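Local coordinates for putative S41 protease (Bacteroides fragilis NCTC 9343, PDB 3K50), which is a putative serine protease of the S41 family and probably hydrolyses peptide bonds in protein substrates, at residues I17-V22 and F342-V347; Q25-Y30 and K51-M56; D218-G223 and S284-N289. All coordinates share one frame; numbering follows the deposited sequence.

Contacts 1 and 2 belong to one region of the fold, and contact 3 lies apart, its centre about 41 Å from that of contact 1. Contacts 1 and 2 share helix 18-26, have centres about 10 Å apart and touch. Contact 1 packs the helix on strand 342-352 with apolar side chains alone. Contact 2 follows the chain off the helix and adds a hydrogen bond and a Met-aromatic contact. Contact 3 joins helix 207-221 to a loop of the peptidase family region. All three are partly buried. None of the residues touching across contact 1 is exposed. In contact 2 exposed M56 on W29 flanks the buried Y27-A54 pair; in contact 3 exposed Q220 lies on buried A286.

Contact 1 (I17-V22 and F342-V347); sequences IWIDSV and FILNLV
W18 and F342 form the aromatic part of this helix-on-strand contact. The two side chains pass with opposite senses, and their rings approach obliquely. The six-membered ring of W18 and the ring of F342 have centroids 5.8 Å apart and planes at 80°. W18 CZ3 makes the closest approach, 3.9 Å from F342 CE1. F342 CG sits between its backbone N and carbonyl carbon (chi1 67°), and from there CE1 and CZ of the ring reach W18. L344 CB also borders the indole, 4.2 Å from W18 CZ3.

The aliphatic part centres on L344. Its CD2 lies 4.0 Å from I19 CG1, and the two side chains cross at about a right angle. V22 CG1 also approaches L344 CD2, but V22 has two conformers, so this contact is doubtful. No hydrogen bond joins the two segments, and the contact is van der Waals packing.

Helix 18-26 and strand 342-352 run roughly the same way here, with local axes at 28° and 10.9 Å apart. H337 meets both aromatic rings, edge-to-face with W18. Helix 45-52 adds F48 against I19 and L49 against L344. Strand 62-65, antiparallel to 342-352, places I63 against I19, F342 and L344.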
loop_
_atom_site.group_PDB
_atom_site.type_symbol
_atom_site.label_atom_id
_atom_site.label_comp_id
_atom_site.label_asym_id
_atom_site.label_seq_id
_atom_site.Cartn_x
_atom_site.Cartn_y
_atom_site.Cartn_z
ATOM N N ILE A 17 -15.481 0.752 -29.705
ATOM C CA ILE A 17 -14.575 1.447 -28.775
ATOM C C ILE A 17 -14.034 0.421 -27.773
ATOM O O ILE A 17 -14.811 -0.256 -27.113
ATOM C CB ILE A 17 -15.284 2.599 -28.019
ATOM C CG1 ILE A 17 -15.677 3.717 -29.017
ATOM C CG2 ILE A 17 -14.399 3.125 -26.887
ATOM C CD1 ILE A 17 -16.524 4.856 -28.435
ATOM N N TRP A 18 -12.711 0.317 -27.673
ATOM C CA TRP A 18 -12.078 -0.711 -26.862
ATOM C C TRP A 18 -12.544 -0.825 -25.397
ATOM O O TRP A 18 -12.819 -1.931 -24.893
ATOM C CB TRP A 18 -10.568 -0.461 -26.864
ATOM C CG TRP A 18 -9.750 -1.487 -26.121
ATOM C CD1 TRP A 18 -9.355 -2.696 -26.591
ATOM C CD2 TRP A 18 -9.197 -1.374 -24.785
ATOM N NE1 TRP A 18 -8.611 -3.364 -25.626
ATOM C CE2 TRP A 18 -8.491 -2.563 -24.521
ATOM C CE3 TRP A 18 -9.259 -0.400 -23.789
ATOM C CZ2 TRP A 18 -7.831 -2.785 -23.331
ATOM C CZ3 TRP A 18 -8.579 -0.621 -22.604
ATOM C CH2 TRP A 18 -7.888 -1.807 -22.382
ATOM N N ILE A 19 -12.585 0.311 -24.705
ATOM C CA ILE A 19 -12.867 0.327 -23.275
ATOM C C ILE A 19 -14.280 -0.232 -23.025
ATOM O O ILE A 19 -14.485 -0.989 -22.113
ATOM C CB ILE A 19 -12.578 1.734 -22.638
ATOM C CG1 ILE A 19 -12.704 1.666 -21.124
ATOM C CG2 ILE A 19 -13.516 2.779 -23.214
ATOM C CD1 ILE A 19 -12.143 2.850 -20.402
ATOM N N ASP A 20 -15.218 0.070 -23.910
ATOM C CA ASP A 20 -16.577 -0.453 -23.777
ATOM C C ASP A 20 -16.596 -1.963 -23.998
ATOM O O ASP A 20 -17.210 -2.702 -23.251
ATOM C CB ASP A 20 -17.508 0.162 -24.819
ATOM C CG ASP A 20 -18.935 -0.370 -24.704
ATOM O OD1 ASP A 20 -19.644 0.038 -23.778
ATOM O OD2 ASP A 20 -19.350 -1.181 -25.552
ATOM N N SER A 21 -15.775 -2.423 -24.934
ATOM C CA SER A 21 -15.697 -3.834 -25.269
ATOM C C SER A 21 -14.969 -4.643 -24.213
ATOM O O SER A 21 -15.539 -5.600 -23.741
ATOM C CB SER A 21 -15.078 -4.031 -26.653
ATOM O OG SER A 21 -13.815 -3.419 -26.718
ATOM N N VAL A 22 -13.743 -4.270 -23.831
ATOM C CA VAL A 22 -13.037 -4.966 -22.786
ATOM C C VAL A 22 -13.914 -5.038 -21.516
ATOM O O VAL A 22 -13.914 -6.059 -20.852
ATOM C CB VAL A 22 -11.653 -4.344 -22.520
ATOM C CG1 VAL A 22 -11.797 -2.900 -22.075
ATOM C CG2 VAL A 22 -10.892 -5.178 -21.471
ATOM N N PHE A 342 -2.753 3.589 -22.286
ATOM C CA PHE A 342 -3.220 3.668 -20.917
ATOM C C PHE A 342 -3.548 2.251 -20.489
ATOM O O PHE A 342 -3.637 1.339 -21.309
ATOM C CB PHE A 342 -4.420 4.596 -20.739
ATOM C CG PHE A 342 -5.696 4.121 -21.397
ATOM C CD1 PHE A 342 -6.596 3.319 -20.715
ATOM C CD2 PHE A 342 -6.029 4.565 -22.660
ATOM C CE1 PHE A 342 -7.809 2.953 -21.297
ATOM C CE2 PHE A 342 -7.218 4.203 -23.265
ATOM C CZ PHE A 342 -8.117 3.396 -22.589
ATOM N N ILE A 343 -3.682 2.091 -19.193
ATOM C CA ILE A 343 -4.010 0.817 -18.562
ATOM C C ILE A 343 -5.339 0.997 -17.841
ATOM O O ILE A 343 -5.501 1.981 -17.083
ATOM C CB ILE A 343 -2.993 0.415 -17.494
ATOM C CG1 ILE A 343 -1.569 0.295 -18.067
ATOM C CG2 ILE A 343 -3.434 -0.919 -16.807
ATOM C CD1 ILE A 343 -0.508 0.260 -16.999
ATOM N N LEU A 344 -6.257 0.065 -18.119
ATOM C CA LEU A 344 -7.563 -0.067 -17.449
ATOM C C LEU A 344 -7.400 -1.131 -16.380
ATOM O O LEU A 344 -7.191 -2.296 -16.715
ATOM C CB LEU A 344 -8.642 -0.527 -18.409
ATOM C CG LEU A 344 -10.026 -0.925 -17.827
ATOM C CD1 LEU A 344 -10.564 0.231 -16.954
ATOM C CD2 LEU A 344 -11.036 -1.270 -18.925
ATOM N N ASN A 345 -7.376 -0.705 -15.112
ATOM C CA ASN A 345 -7.330 -1.600 -13.966
ATOM C C ASN A 345 -8.798 -1.857 -13.640
ATOM O O ASN A 345 -9.472 -0.999 -13.072
ATOM C CB ASN A 345 -6.570 -0.984 -12.811
ATOM C CG ASN A 345 -5.052 -0.966 -13.059
ATOM O OD1 ASN A 345 -4.436 0.093 -13.248
ATOM N ND2 ASN A 345 -4.471 -2.140 -13.123
ATOM N N LEU A 346 -9.304 -2.994 -14.122
ATOM C CA LEU A 346 -10.730 -3.327 -14.035
ATOM C C LEU A 346 -11.111 -4.381 -12.998
ATOM O O LEU A 346 -10.420 -5.378 -12.873
ATOM C CB LEU A 346 -11.152 -3.809 -15.405
ATOM C CG LEU A 346 -12.630 -4.151 -15.665
ATOM C CD1 LEU A 346 -13.446 -2.887 -15.680
ATOM C CD2 LEU A 346 -12.708 -4.890 -17.056
ATOM N N VAL A 347 -12.191 -4.161 -12.246
ATOM C CA VAL A 347 -12.693 -5.193 -11.333
ATOM C C VAL A 347 -13.079 -6.409 -12.181
ATOM O O VAL A 347 -13.941 -6.314 -13.061
ATOM C CB VAL A 347 -13.921 -4.726 -10.508
ATOM C CG1 VAL A 347 -14.503 -5.869 -9.678
ATOM C CG2 VAL A 347 -13.561 -3.588 -9.616
#

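Contact 2 (Q25-Y30 and K51-M56); sequences QEYLWY and KAVASM
Y27 and W29 reach across to V53, A54 and M56 from a type I beta turn, Y27 to Y30, that follows helix 18-26. The turn is closed by Y30 N to Y27 O, 3.2 Å. The opposite segment, 51-56, is likewise the chain leaving a helix, 45-52. The contact thus joins the ends of two helices of the peptidase S41 N-terminal domain.

Y27 can be followed from CB outward. CG is anti to the backbone N (chi1 -166°), which starts the ring toward segment 51-56. One ring face has W29 N above it, offset toward the rim. CE2 then passes 4.2 Å from A54 CB. At the tip, OH accepts a hydrogen bond from A54 N at 3.1 Å. The N-H...O angle is 162°, and A54 N lies at the ring edge, in its plane. V53 CB sits 3.5 Å from the same OH. D57 OD2 is a second hydrogen-bond partner of OH, so the buried hydroxyl is gripped from two residues.

W29 CB packs on A54 CB at 3.7 Å. Its indole has L28 CD2 over one face and the selenomethionine M56 on the opposite face. This is a Met-aromatic contact. The very close approach of M56 CE is doubtful. SE lies 5.0 Å from the five-membered ring centroid of W29, and M56 CB is 4.0 Å from W29 CH2.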
loop_
_atom_site.group_PDB
_atom_site.type_symbol
_atom_site.label_atom_id
_atom_site.label_comp_id
_atom_site.label_asym_id
_atom_site.label_seq_id
_atom_site.Cartn_x
_atom_site.Cartn_y
_atom_site.Cartn_z
ATOM N N GLN A 25 -16.942 -7.575 -21.789
ATOM C CA GLN A 25 -16.504 -8.949 -21.786
ATOM C C GLN A 25 -15.929 -9.367 -20.440
ATOM O O GLN A 25 -16.244 -10.450 -19.952
ATOM C CB GLN A 25 -15.457 -9.196 -22.900
ATOM C CG GLN A 25 -14.753 -10.614 -22.836
ATOM C CD GLN A 25 -15.705 -11.855 -22.850
ATOM O OE1 GLN A 25 -15.476 -12.825 -22.115
ATOM N NE2 GLN A 25 -16.770 -11.807 -23.668
ATOM N N GLU A 26 -15.113 -8.507 -19.829
ATOM C CA GLU A 26 -14.299 -8.895 -18.679
ATOM C C GLU A 26 -14.699 -8.399 -17.298
ATOM O O GLU A 26 -14.198 -8.909 -16.314
ATOM C CB GLU A 26 -12.880 -8.358 -18.886
ATOM C CG GLU A 26 -12.206 -8.706 -20.184
ATOM C CD GLU A 26 -11.808 -10.163 -20.307
ATOM O OE1 GLU A 26 -11.887 -10.895 -19.326
ATOM O OE2 GLU A 26 -11.398 -10.576 -21.404
ATOM N N TYR A 27 -15.555 -7.391 -17.230
ATOM C CA TYR A 27 -15.961 -6.787 -15.982
ATOM C C TYR A 27 -16.790 -7.713 -15.106
ATOM O O TYR A 27 -17.748 -8.325 -15.590
ATOM C CB TYR A 27 -16.821 -5.560 -16.301
ATOM C CG TYR A 27 -17.121 -4.566 -15.194
ATOM C CD1 TYR A 27 -16.181 -4.253 -14.203
ATOM C CD2 TYR A 27 -18.257 -3.800 -15.252
ATOM C CE1 TYR A 27 -16.464 -3.278 -13.229
ATOM C CE2 TYR A 27 -18.531 -2.756 -14.300
ATOM C CZ TYR A 27 -17.614 -2.509 -13.307
ATOM O OH TYR A 27 -17.830 -1.500 -12.393
ATOM N N LEU A 28 -16.450 -7.769 -13.806
ATOM C CA LEU A 28 -17.198 -8.554 -12.844
ATOM C C LEU A 28 -18.660 -8.199 -12.933
ATOM O O LEU A 28 -19.519 -9.094 -12.986
ATOM C CB LEU A 28 -16.744 -8.318 -11.390
ATOM C CG LEU A 28 -17.445 -9.115 -10.285
ATOM C CD1 LEU A 28 -17.283 -10.638 -10.427
ATOM C CD2 LEU A 28 -16.991 -8.652 -8.918
ATOM N N TRP A 29 -18.929 -6.898 -12.986
ATOM C CA TRP A 29 -20.286 -6.381 -12.921
ATOM C C TRP A 29 -20.820 -5.916 -14.279
ATOM O O TRP A 29 -21.512 -4.919 -14.388
ATOM C CB TRP A 29 -20.293 -5.208 -11.916
ATOM C CG TRP A 29 -20.020 -5.581 -10.484
ATOM C CD1 TRP A 29 -20.616 -6.601 -9.804
ATOM C CD2 TRP A 29 -19.159 -4.926 -9.514
ATOM N NE1 TRP A 29 -20.149 -6.663 -8.541
ATOM C CE2 TRP A 29 -19.265 -5.652 -8.320
ATOM C CE3 TRP A 29 -18.277 -3.861 -9.560
ATOM C CZ2 TRP A 29 -18.576 -5.310 -7.164
ATOM C CZ3 TRP A 29 -17.578 -3.515 -8.418
ATOM C CH2 TRP A 29 -17.725 -4.229 -7.235
ATOM N N TYR A 30 -20.508 -6.632 -15.333
ATOM C CA TYR A 30 -20.927 -6.190 -16.655
ATOM C C TYR A 30 -22.458 -6.054 -16.730
ATOM O O TYR A 30 -22.973 -5.226 -17.433
ATOM C CB TYR A 30 -20.396 -7.141 -17.747
ATOM C CG TYR A 30 -21.131 -8.457 -17.876
ATOM C CD1 TYR A 30 -20.762 -9.563 -17.138
ATOM C CD2 TYR A 30 -22.224 -8.584 -18.740
ATOM C CE1 TYR A 30 -21.487 -10.753 -17.231
ATOM C CE2 TYR A 30 -22.940 -9.776 -18.848
ATOM C CZ TYR A 30 -22.568 -10.853 -18.117
ATOM O OH TYR A 30 -23.288 -12.030 -18.229
ATOM N N LYS A 51 -18.635 6.944 -15.973
ATOM C CA LYS A 51 -20.017 6.797 -16.421
ATOM C C LYS A 51 -20.417 5.349 -16.664
ATOM O O LYS A 51 -21.602 5.026 -16.571
ATOM C CB LYS A 51 -20.300 7.574 -17.755
ATOM C CG LYS A 51 -20.456 9.124 -17.691
ATOM N N ALA A 52 -19.457 4.486 -16.988
ATOM C CA ALA A 52 -19.745 3.070 -17.329
ATOM C C ALA A 52 -19.703 2.084 -16.168
ATOM O O ALA A 52 -20.271 1.006 -16.251
ATOM C CB ALA A 52 -18.744 2.592 -18.407
ATOM N N VAL A 53 -18.996 2.393 -15.101
ATOM C CA VAL A 53 -18.917 1.462 -13.988
ATOM C C VAL A 53 -20.285 1.244 -13.338
ATOM O O VAL A 53 -21.166 2.044 -13.464
ATOM C CB VAL A 53 -17.944 1.921 -12.874
ATOM C CG1 VAL A 53 -16.472 1.863 -13.372
ATOM C CG2 VAL A 53 -18.368 3.282 -12.337
ATOM N N ALA A 54 -20.409 0.121 -12.661
ATOM C CA ALA A 54 -21.543 -0.237 -11.838
ATOM C C ALA A 54 -21.484 0.663 -10.602
ATOM O O ALA A 54 -20.418 1.074 -10.200
ATOM C CB ALA A 54 -21.430 -1.686 -11.411
ATOM N N SER A 55 -22.632 0.955 -9.994
ATOM C CA SER A 55 -22.655 1.823 -8.809
ATOM C C SER A 55 -21.886 1.256 -7.637
ATOM O O SER A 55 -21.468 2.015 -6.783
ATOM C CB SER A 55 -24.068 2.119 -8.377
ATOM O OG SER A 55 -24.765 2.727 -9.437
HETATM N N MSE A 56 -21.677 -0.066 -7.630
HETATM C CA MSE A 56 -20.910 -0.724 -6.551
HETATM C C MSE A 56 -19.440 -0.412 -6.664
HETATM O O MSE A 56 -18.710 -0.560 -5.698
HETATM C CB MSE A 56 -21.084 -2.232 -6.586
HETATM C CG MSE A 56 -22.536 -2.744 -6.359
HETATM SE SE MSE A 56 -23.586 -2.822 -7.933
HETATM C CE MSE A 56 -22.743 -4.381 -8.956
#

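Contact 3 (D218-G223 and S284-N289)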
loop_
_atom_site.group_PDB
_atom_site.type_symbol
_atom_site.label_atom_id
_atom_site.label_comp_id
_atom_site.label_asym_id
_atom_site.label_seq_id
_atom_site.Cartn_x
_atom_site.Cartn_y
_atom_site.Cartn_z
ATOM N N ASP A 218 15.184 -15.487 7.294
ATOM C CA ASP A 218 15.886 -14.786 8.382
ATOM C C ASP A 218 15.009 -14.759 9.639
ATOM O O ASP A 218 15.502 -14.979 10.750
ATOM C CB ASP A 218 16.278 -13.360 7.969
ATOM C CG ASP A 218 17.398 -13.313 6.910
ATOM O OD1 ASP A 218 18.019 -14.380 6.605
ATOM O OD2 ASP A 218 17.642 -12.197 6.390
ATOM N N PHE A 219 13.702 -14.576 9.460
ATOM C CA PHE A 219 12.811 -14.628 10.609
ATOM C C PHE A 219 12.826 -15.989 11.285
ATOM O O PHE A 219 12.865 -16.044 12.495
ATOM C CB PHE A 219 11.386 -14.276 10.254
ATOM C CG PHE A 219 11.179 -12.811 9.926
ATOM C CD1 PHE A 219 11.768 -11.806 10.691
ATOM C CD2 PHE A 219 10.359 -12.450 8.896
ATOM C CE1 PHE A 219 11.551 -10.484 10.396
ATOM C CE2 PHE A 219 10.137 -11.102 8.589
ATOM C CZ PHE A 219 10.747 -10.135 9.322
ATOM N N GLN A 220 12.773 -17.072 10.504
ATOM C CA GLN A 220 12.772 -18.414 11.081
ATOM C C GLN A 220 14.123 -18.689 11.795
ATOM O O GLN A 220 14.154 -19.196 12.900
ATOM C CB GLN A 220 12.532 -19.449 9.994
ATOM C CG GLN A 220 12.437 -20.876 10.504
ATOM C CD GLN A 220 12.610 -21.870 9.390
ATOM O OE1 GLN A 220 13.494 -21.714 8.529
ATOM N NE2 GLN A 220 11.768 -22.916 9.389
ATOM N N THR A 221 15.232 -18.340 11.158
ATOM C CA THR A 221 16.522 -18.496 11.764
ATOM C C THR A 221 16.570 -17.802 13.125
ATOM O O THR A 221 17.122 -18.352 14.070
ATOM C CB THR A 221 17.605 -17.906 10.871
ATOM O OG1 THR A 221 17.681 -18.713 9.698
ATOM C CG2 THR A 221 18.997 -17.875 11.619
ATOM N N GLY A 222 15.967 -16.622 13.218
ATOM C CA GLY A 222 15.920 -15.863 14.468
ATOM C C GLY A 222 14.901 -16.337 15.502
ATOM O O GLY A 222 14.800 -15.767 16.588
ATOM N N GLY A 223 14.087 -17.310 15.146
ATOM C CA GLY A 223 13.128 -17.863 16.061
ATOM C C GLY A 223 11.932 -17.006 16.381
ATOM O O GLY A 223 11.319 -17.137 17.438
ATOM N N SER A 284 12.729 -20.912 -1.085
ATOM C CA SER A 284 13.819 -20.453 -0.238
ATOM C C SER A 284 13.411 -19.679 1.014
ATOM O O SER A 284 14.291 -19.281 1.832
ATOM C CB SER A 284 14.784 -19.589 -1.059
ATOM O OG SER A 284 14.073 -18.589 -1.762
ATOM N N GLY A 285 12.111 -19.440 1.175
ATOM C CA GLY A 285 11.572 -18.791 2.360
ATOM C C GLY A 285 11.331 -19.807 3.474
ATOM O O GLY A 285 11.962 -20.878 3.486
ATOM N N ALA A 286 10.431 -19.480 4.395
ATOM C CA ALA A 286 10.096 -20.319 5.560
ATOM C C ALA A 286 8.711 -19.994 6.063
ATOM O O ALA A 286 8.312 -18.845 5.985
ATOM C CB ALA A 286 11.114 -20.060 6.707
ATOM N N ASN A 287 7.963 -21.009 6.525
ATOM C CA ASN A 287 6.685 -20.811 7.188
ATOM C C ASN A 287 7.019 -20.578 8.663
ATOM O O ASN A 287 7.878 -21.312 9.238
ATOM C CB ASN A 287 5.755 -22.024 7.059
ATOM C CG ASN A 287 4.595 -21.933 8.029
ATOM O OD1 ASN A 287 4.696 -22.390 9.155
ATOM N ND2 ASN A 287 3.551 -21.220 7.641
ATOM N N LEU A 288 6.348 -19.610 9.295
ATOM C CA LEU A 288 6.724 -19.234 10.672
ATOM C C LEU A 288 5.841 -19.864 11.755
ATOM O O LEU A 288 6.127 -19.732 12.958
ATOM C CB LEU A 288 6.815 -17.699 10.822
ATOM C CG LEU A 288 7.831 -16.974 9.908
ATOM C CD1 LEU A 288 7.904 -15.471 10.297
ATOM C CD2 LEU A 288 9.247 -17.561 9.918
ATOM N N ASN A 289 4.823 -20.609 11.329
ATOM C CA ASN A 289 3.937 -21.271 12.225
ATOM C C ASN A 289 3.403 -20.368 13.299
ATOM O O ASN A 289 3.442 -20.729 14.478
ATOM C CB ASN A 289 4.646 -22.464 12.859
ATOM C CG ASN A 289 3.710 -23.382 13.647
ATOM O OD1 ASN A 289 2.534 -23.541 13.371
ATOM N ND2 ASN A 289 4.250 -23.966 14.647
#
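L288 CG is anti to its own carbonyl carbon (chi1 -59°), and beyond it the methyls reach the helix, CD1 meeting F219 and CD2 mainly Q220. Q220 CG is anti to the backbone N (chi1 -177°) and the chain beyond is extended, so that from CB to the amide it passes A286 CB.

L288 CD1 lies 3.7 Å from F219 CB. L288 CD2 lies 3.8 Å from Q220 CB and 3.6 Å from Q220 N. The leucine thus packs on the root of both side chains and on the helix backbone between them. The F219 ring leads away from the loop, and L288 CD1 approaches it only obliquely.

A286 CB is the second apolar point. It meets Q220 CB at 3.6 Å and also touches CD and OE1 of the amide, OE1 at 3.4 Å. No hydrogen bond crosses the contact.

The loop is shaped by an Asx turn. N287 OD1 accepts from N289 N at 2.8 Å, with the donor well above the carbonyl plane. N287 ND2 is held by the carbonyls of T247 and A250. A Schellman motif closes the C-terminal end of the helix, with G223 at positive phi.

Helix 207-221 connects the parallel strands 187-194 and 226-230, a beta-alpha-beta crossover in the peptidase S41 region, of the ClpP/crotonase clan. F219 stacks on F179 of strand 176-184 and meets F227 of strand 226-230 edge-to-face. The loop packs L288 on F216 and S284 on R213 of helix 207-221, and a backbone bond between L288 and M248 ties it to helix 239-249.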